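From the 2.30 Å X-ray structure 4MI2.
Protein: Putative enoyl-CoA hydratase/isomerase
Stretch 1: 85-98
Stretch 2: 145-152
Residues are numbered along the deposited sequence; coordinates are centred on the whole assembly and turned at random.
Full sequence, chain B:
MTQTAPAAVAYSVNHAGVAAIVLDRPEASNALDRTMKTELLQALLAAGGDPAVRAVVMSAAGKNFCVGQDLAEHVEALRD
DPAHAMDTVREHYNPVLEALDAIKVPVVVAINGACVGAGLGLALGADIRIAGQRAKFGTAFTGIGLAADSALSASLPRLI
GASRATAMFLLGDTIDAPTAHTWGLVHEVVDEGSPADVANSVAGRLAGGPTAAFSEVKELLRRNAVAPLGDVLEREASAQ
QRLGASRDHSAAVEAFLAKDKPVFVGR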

ATOM      1  N   ALA B  85      22.524  25.855   1.179  1.00 21.58           N
ATOM      2  CA  ALA B  85      22.706  25.294  -0.167  1.00 21.41           C
ATOM      3  C   ALA B  85      21.460  24.602  -0.719  1.00 21.04           C
ATOM      4  O   ALA B  85      21.342  24.438  -1.931  1.00 21.01           O
ATOM      5  CB  ALA B  85      23.888  24.332  -0.198  1.00 21.29           C
ATOM      6  N   MET B  86      20.543  24.192   0.160  1.00 20.73           N
ATOM      7  CA  MET B  86      19.325  23.518  -0.269  1.00 20.37           C
ATOM      8  C   MET B  86      18.094  24.412  -0.267  1.00 20.12           C
ATOM      9  O   MET B  86      16.983  23.902  -0.355  1.00 19.92           O
ATOM     10  CB  MET B  86      19.077  22.261   0.573  1.00 20.39           C
ATOM     11  CG  MET B  86      20.191  21.228   0.475  1.00 20.52           C
ATOM     12  SD  MET B  86      20.554  20.685  -1.212  1.00 21.18           S
ATOM     13  CE  MET B  86      19.256  19.485  -1.505  1.00 20.75           C
ATOM     14  N   ASP B  87      18.292  25.732  -0.208  1.00 20.12           N
ATOM     15  CA  ASP B  87      17.213  26.718  -0.381  1.00 20.07           C
ATOM     16  C   ASP B  87      16.290  26.407  -1.558  1.00 19.59           C
ATOM     17  O   ASP B  87      15.079  26.628  -1.507  1.00 19.30           O
ATOM     18  CB  ASP B  87      17.810  28.106  -0.647  1.00 20.76           C
ATOM     19  CG  ASP B  87      18.193  28.846   0.616  1.00 21.22           C
ATOM     20  OD1 ASP B  87      17.995  28.322   1.730  1.00 21.09           O
ATOM     21  OD2 ASP B  87      18.705  29.980   0.478  1.00 21.98           O
ATOM     22  N   THR B  88      16.895  25.931  -2.636  1.00 19.23           N
ATOM     23  CA  THR B  88      16.182  25.622  -3.863  1.00 18.96           C
ATOM     24  C   THR B  88      15.016  24.629  -3.682  1.00 18.75           C
ATOM     25  O   THR B  88      14.037  24.691  -4.430  1.00 18.54           O
ATOM     26  CB  THR B  88      17.159  25.120  -4.947  1.00 18.69           C
ATOM     27  OG1 THR B  88      16.493  25.112  -6.208  1.00 18.46           O
ATOM     28  CG2 THR B  88      17.702  23.728  -4.620  1.00 18.32           C
ATOM     29  N   VAL B  89      15.107  23.739  -2.693  1.00 18.71           N
ATOM     30  CA  VAL B  89      14.014  22.799  -2.414  1.00 18.79           C
ATOM     31  C   VAL B  89      12.735  23.571  -2.088  1.00 19.54           C
ATOM     32  O   VAL B  89      11.657  23.278  -2.608  1.00 19.28           O
ATOM     33  CB  VAL B  89      14.348  21.814  -1.257  1.00 18.52           C
ATOM     34  CG1 VAL B  89      13.184  20.864  -1.011  1.00 18.30           C
ATOM     35  CG2 VAL B  89      15.605  21.010  -1.575  1.00 18.40           C
ATOM     36  N   ARG B  90      12.881  24.583  -1.246  1.00 20.67           N
ATOM     37  CA  ARG B  90      11.758  25.386  -0.795  1.00 21.88           C
ATOM     38  C   ARG B  90      11.335  26.413  -1.862  1.00 22.54           C
ATOM     39  O   ARG B  90      10.148  26.636  -2.095  1.00 22.87           O
ATOM     40  CB  ARG B  90      12.145  26.085   0.514  1.00 22.58           C
ATOM     41  CG  ARG B  90      11.067  26.080   1.573  1.00 23.14           C
ATOM     42  CD  ARG B  90      11.547  26.786   2.824  1.00 23.79           C
ATOM     43  NE  ARG B  90      12.305  25.922   3.728  1.00 23.75           N
ATOM     44  CZ  ARG B  90      11.762  25.066   4.592  1.00 23.84           C
ATOM     45  NH1 ARG B  90      12.544  24.349   5.391  1.00 23.91           N
ATOM     46  NH2 ARG B  90      10.443  24.912   4.665  1.00 23.96           N
ATOM     47  N   GLU B  91      12.318  27.016  -2.518  1.00 23.19           N
ATOM     48  CA  GLU B  91      12.083  28.066  -3.514  1.00 23.91           C
ATOM     49  C   GLU B  91      11.619  27.529  -4.879  1.00 23.02           C
ATOM     50  O   GLU B  91      10.830  28.172  -5.546  1.00 23.07           O
ATOM     51  CB  GLU B  91      13.374  28.894  -3.681  1.00 25.36           C
ATOM     52  CG  GLU B  91      13.316  30.014  -4.715  1.00 27.34           C
ATOM     53  CD  GLU B  91      14.634  30.787  -4.859  1.00 29.15           C
ATOM     54  OE1 GLU B  91      15.598  30.539  -4.091  1.00 29.43           O
ATOM     55  OE2 GLU B  91      14.696  31.667  -5.753  1.00 31.85           O
ATOM     56  N   HIS B  92      12.114  26.367  -5.300  1.00 22.11           N
ATOM     57  CA  HIS B  92      11.859  25.867  -6.662  1.00 21.56           C
ATOM     58  C   HIS B  92      11.128  24.533  -6.738  1.00 20.60           C
ATOM     59  O   HIS B  92      10.121  24.414  -7.429  1.00 20.42           O
ATOM     60  CB  HIS B  92      13.173  25.731  -7.426  1.00 21.76           C
ATOM     61  CG  HIS B  92      13.878  27.026  -7.625  1.00 22.51           C
ATOM     62  ND1 HIS B  92      15.092  27.312  -7.038  1.00 22.97           N
ATOM     63  CD2 HIS B  92      13.522  28.132  -8.321  1.00 22.99           C
ATOM     64  CE1 HIS B  92      15.467  28.532  -7.389  1.00 23.51           C
ATOM     65  NE2 HIS B  92      14.529  29.051  -8.163  1.00 23.58           N
ATOM     66  N   TYR B  93      11.649  23.527  -6.043  1.00 19.80           N
ATOM     67  CA  TYR B  93      11.106  22.175  -6.150  1.00 19.18           C
ATOM     68  C   TYR B  93       9.721  22.055  -5.527  1.00 18.50           C
ATOM     69  O   TYR B  93       8.812  21.497  -6.134  1.00 18.31           O
ATOM     70  CB  TYR B  93      12.074  21.159  -5.540  1.00 19.31           C
ATOM     71  CG  TYR B  93      13.301  20.953  -6.395  1.00 19.66           C
ATOM     72  CD1 TYR B  93      14.537  21.488  -6.033  1.00 20.04           C
ATOM     73  CD2 TYR B  93      13.218  20.240  -7.581  1.00 19.82           C
ATOM     74  CE1 TYR B  93      15.657  21.300  -6.824  1.00 20.28           C
ATOM     75  CE2 TYR B  93      14.331  20.042  -8.376  1.00 20.16           C
ATOM     76  CZ  TYR B  93      15.545  20.573  -7.993  1.00 20.42           C
ATOM     77  OH  TYR B  93      16.641  20.385  -8.792  1.00 21.10           O
ATOM     78  N   ASN B  94       9.555  22.601  -4.330  1.00 17.88           N
ATOM     79  CA  ASN B  94       8.266  22.546  -3.663  1.00 17.55           C
ATOM     80  C   ASN B  94       7.129  23.165  -4.503  1.00 17.56           C
ATOM     81  O   ASN B  94       6.121  22.503  -4.726  1.00 17.33           O
ATOM     82  CB  ASN B  94       8.361  23.085  -2.221  1.00 17.51           C
ATOM     83  CG  ASN B  94       9.088  22.115  -1.281  1.00 17.20           C
ATOM     84  OD1 ASN B  94       9.512  21.038  -1.694  1.00 16.83           O
ATOM     85  ND2 ASN B  94       9.205  22.483  -0.002  1.00 17.27           N
ATOM     86  N   PRO B  95       7.294  24.400  -5.016  1.00 17.70           N
ATOM     87  CA  PRO B  95       6.227  24.927  -5.893  1.00 17.82           C
ATOM     88  C   PRO B  95       5.938  24.062  -7.137  1.00 17.60           C
ATOM     89  O   PRO B  95       4.777  23.926  -7.538  1.00 17.46           O
ATOM     90  CB  PRO B  95       6.750  26.311  -6.311  1.00 18.17           C
ATOM     91  CG  PRO B  95       7.725  26.697  -5.249  1.00 18.33           C
ATOM     92  CD  PRO B  95       8.313  25.418  -4.701  1.00 17.93           C
ATOM     93  N   VAL B  96       6.983  23.490  -7.730  1.00 17.36           N
ATOM     94  CA  VAL B  96       6.828  22.590  -8.882  1.00 17.30           C
ATOM     95  C   VAL B  96       5.933  21.387  -8.548  1.00 17.17           C
ATOM     96  O   VAL B  96       5.003  21.068  -9.297  1.00 17.10           O
ATOM     97  CB  VAL B  96       8.207  22.121  -9.418  1.00 17.10           C
ATOM     98  CG1 VAL B  96       8.093  20.880 -10.294  1.00 16.96           C
ATOM     99  CG2 VAL B  96       8.860  23.243 -10.204  1.00 17.33           C
ATOM    100  N   LEU B  97       6.213  20.731  -7.426  1.00 17.21           N
ATOM    101  CA  LEU B  97       5.451  19.553  -7.030  1.00 17.27           C
ATOM    102  C   LEU B  97       4.005  19.895  -6.685  1.00 17.83           C
ATOM    103  O   LEU B  97       3.093  19.152  -7.051  1.00 17.66           O
ATOM    104  CB  LEU B  97       6.127  18.813  -5.880  1.00 17.12           C
ATOM    105  CG  LEU B  97       7.178  17.749  -6.253  1.00 16.90           C
ATOM    106  CD1 LEU B  97       6.536  16.635  -7.072  1.00 16.88           C
ATOM    107  CD2 LEU B  97       8.371  18.346  -6.990  1.00 16.88           C
ATOM    108  N   GLU B  98       3.793  21.031  -6.022  1.00 18.51           N
ATOM    109  CA  GLU B  98       2.442  21.495  -5.729  1.00 19.32           C
ATOM    110  C   GLU B  98       1.699  21.842  -7.013  1.00 18.92           C
ATOM    111  O   GLU B  98       0.523  21.514  -7.150  1.00 18.77           O
ATOM    112  CB  GLU B  98       2.452  22.695  -4.763  1.00 20.74           C
ATOM    113  CG  GLU B  98       3.188  22.387  -3.473  1.00 21.79           C
ATOM    114  CD  GLU B  98       2.674  23.129  -2.261  1.00 23.81           C
ATOM    115  OE1 GLU B  98       3.336  24.104  -1.843  1.00 25.32           O
ATOM    116  OE2 GLU B  98       1.627  22.721  -1.695  1.00 25.94           O
ATOM    117  N   GLY B 145      24.794  11.875   0.533  1.00 16.62           N
ATOM    118  CA  GLY B 145      24.537  12.320   1.901  1.00 16.26           C
ATOM    119  C   GLY B 145      23.349  13.238   2.100  1.00 15.70           C
ATOM    120  O   GLY B 145      23.299  13.967   3.077  1.00 15.69           O
ATOM    121  N   LEU B 146      22.403  13.217   1.173  1.00 15.28           N
ATOM    122  CA  LEU B 146      21.128  13.891   1.352  1.00 14.92           C
ATOM    123  C   LEU B 146      20.066  12.827   1.652  1.00 14.70           C
ATOM    124  O   LEU B 146      20.378  11.632   1.688  1.00 14.71           O
ATOM    125  CB  LEU B 146      20.793  14.710   0.106  1.00 14.88           C
ATOM    126  CG  LEU B 146      21.798  15.842  -0.202  1.00 15.09           C
ATOM    127  CD1 LEU B 146      21.550  16.480  -1.569  1.00 15.07           C
ATOM    128  CD2 LEU B 146      21.788  16.904   0.898  1.00 15.14           C
ATOM    129  N   ALA B 147      18.821  13.241   1.867  1.00 14.48           N
ATOM    130  CA  ALA B 147      17.763  12.299   2.220  1.00 14.38           C
ATOM    131  C   ALA B 147      16.707  12.139   1.117  1.00 14.28           C
ATOM    132  O   ALA B 147      16.623  11.085   0.483  1.00 14.23           O
ATOM    133  CB  ALA B 147      17.126  12.702   3.540  1.00 14.41           C
ATOM    134  N   ALA B 148      15.915  13.184   0.886  1.00 14.27           N
ATOM    135  CA  ALA B 148      14.813  13.142  -0.084  1.00 14.24           C
ATOM    136  C   ALA B 148      14.204  14.518  -0.273  1.00 14.35           C
ATOM    137  O   ALA B 148      14.136  15.312   0.678  1.00 14.52           O
ATOM    138  CB  ALA B 148      13.724  12.187   0.377  1.00 14.19           C
ATOM    139  N   ASP B 149      13.784  14.794  -1.505  1.00 14.36           N
ATOM    140  CA  ASP B 149      12.935  15.925  -1.813  1.00 14.50           C
ATOM    141  C   ASP B 149      12.017  15.603  -3.005  1.00 14.33           C
ATOM    142  O   ASP B 149      11.938  14.457  -3.439  1.00 14.17           O
ATOM    143  CB  ASP B 149      13.750  17.212  -2.007  1.00 14.85           C
ATOM    144  CG  ASP B 149      14.811  17.106  -3.094  1.00 15.04           C
ATOM    145  OD1 ASP B 149      14.462  16.781  -4.253  1.00 15.19           O
ATOM    146  OD2 ASP B 149      16.000  17.400  -2.781  1.00 15.26           O
ATOM    147  N   SER B 150      11.279  16.603  -3.477  1.00 14.29           N
ATOM    148  CA  SER B 150      10.348  16.432  -4.591  1.00 14.16           C
ATOM    149  C   SER B 150       9.250  15.405  -4.298  1.00 13.98           C
ATOM    150  O   SER B 150       8.770  14.733  -5.213  1.00 14.00           O
ATOM    151  CB  SER B 150      11.114  16.066  -5.870  1.00 14.15           C
ATOM    152  OG  SER B 150      12.132  17.005  -6.115  1.00 14.17           O
ATOM    153  N   ALA B 151       8.863  15.312  -3.022  1.00 13.86           N
ATOM    154  CA  ALA B 151       7.776  14.454  -2.536  1.00 13.78           C
ATOM    155  C   ALA B 151       8.072  12.950  -2.579  1.00 13.70           C
ATOM    156  O   ALA B 151       7.190  12.116  -2.300  1.00 13.65           O
ATOM    157  CB  ALA B 151       6.483  14.755  -3.273  1.00 13.84           C
ATOM    158  N   LEU B 152       9.322  12.611  -2.873  1.00 13.60           N
ATOM    159  CA  LEU B 152       9.724  11.228  -3.104  1.00 13.66           C
ATOM    160  C   LEU B 152       9.641  10.362  -1.851  1.00 13.59           C
ATOM    161  O   LEU B 152       9.423   9.154  -1.956  1.00 13.64           O
ATOM    162  CB  LEU B 152      11.135  11.208  -3.686  1.00 13.82           C
ATOM    163  CG  LEU B 152      11.522  10.202  -4.758  1.00 14.05           C
ATOM    164  CD1 LEU B 152      10.467  10.005  -5.840  1.00 14.09           C
ATOM    165  CD2 LEU B 152      12.834  10.666  -5.368  1.00 14.19           C
TER
HETATM  166  O   HOH W   1      10.934  18.501  -1.513  1.00 12.52           O

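A helix can pack against a loop without a direct hydrogen bond between them when the loop's polar groups find partners within the loop, in water or elsewhere in the structure. The two stretches of this putative enoyl-CoA hydratase/isomerase illustrate the principle. Met86, in the loop that leads into the helix, and Val89, Tyr93 and Leu97 along it all direct their CA-to-CB bonds toward the loop, and together the stretches bury 340 Å².

At one end the closest contact is between apolar methyl groups. Met86 adopts an m,m,m conformation, folding its flexible thioether chain so that CE lies 3.8 Å from CD1 of Leu146. The leucine, in the common m,t rotamer, reaches out with that methyl to meet it. Unbranched and pliable, methionine can bridge here even though the CA atoms of Met86 and Leu146 are 9.9 Å apart.

In the middle, the backbones draw closer and the side chains shorten. Val89, with chi1 t, places CG2 3.8 Å from OD2 of Asp149, a van der Waals contact to a carboxylate oxygen. OD2 of Asp149 also lies 4.1 Å from CE of Met86. A buried carboxylate beside methyl groups needs polar partners from other directions: OD2 of Asp149 is hydrogen-bonded elsewhere in the structure, and OD1 of Asp149 accepts a 3.0 Å hydrogen bond from OG of Ser150. The p rotamer of Asp149 and the m rotamer of Ser150 bring these neighbouring side chains together.

Ser150 loses the most surface to the opposing stretch. Its CA-to-CB bond points sideways, and its small side chain lets the helix approach: OG of Ser150 sits 3.7 Å from CD2 of Tyr93, oblique to the ring, and CB of Ser150 lies 3.7 Å from CD2 of Leu97. Tyr93, with chi1 at -72°, thus offers ring carbon to the serine, while its OH is hydrogen-bonded elsewhere in the structure. Leu97, at chi1 -88° and chi2 -62°, spreads its two methyls over the turn; CD1 of Leu97 comes within 3.5 Å of the backbone O of Ser150 and 4.2 Å of CB of Ala151.

That turn, type I' from Asp149 to Leu152, puts Ser150 and Ala151 at positive phi and is closed by a 3.3 Å hydrogen bond from Leu152 N to Asp149 O. The one polar link between the stretches is indirect. Asn94, chi1 m, starts sideways, but its end comes nearer the loop; a water O donates to OD1 of Asn94 at 2.9 Å and accepts from Ser150 N at 2.8 Å, joining side-chain amide to backbone where no direct bond forms.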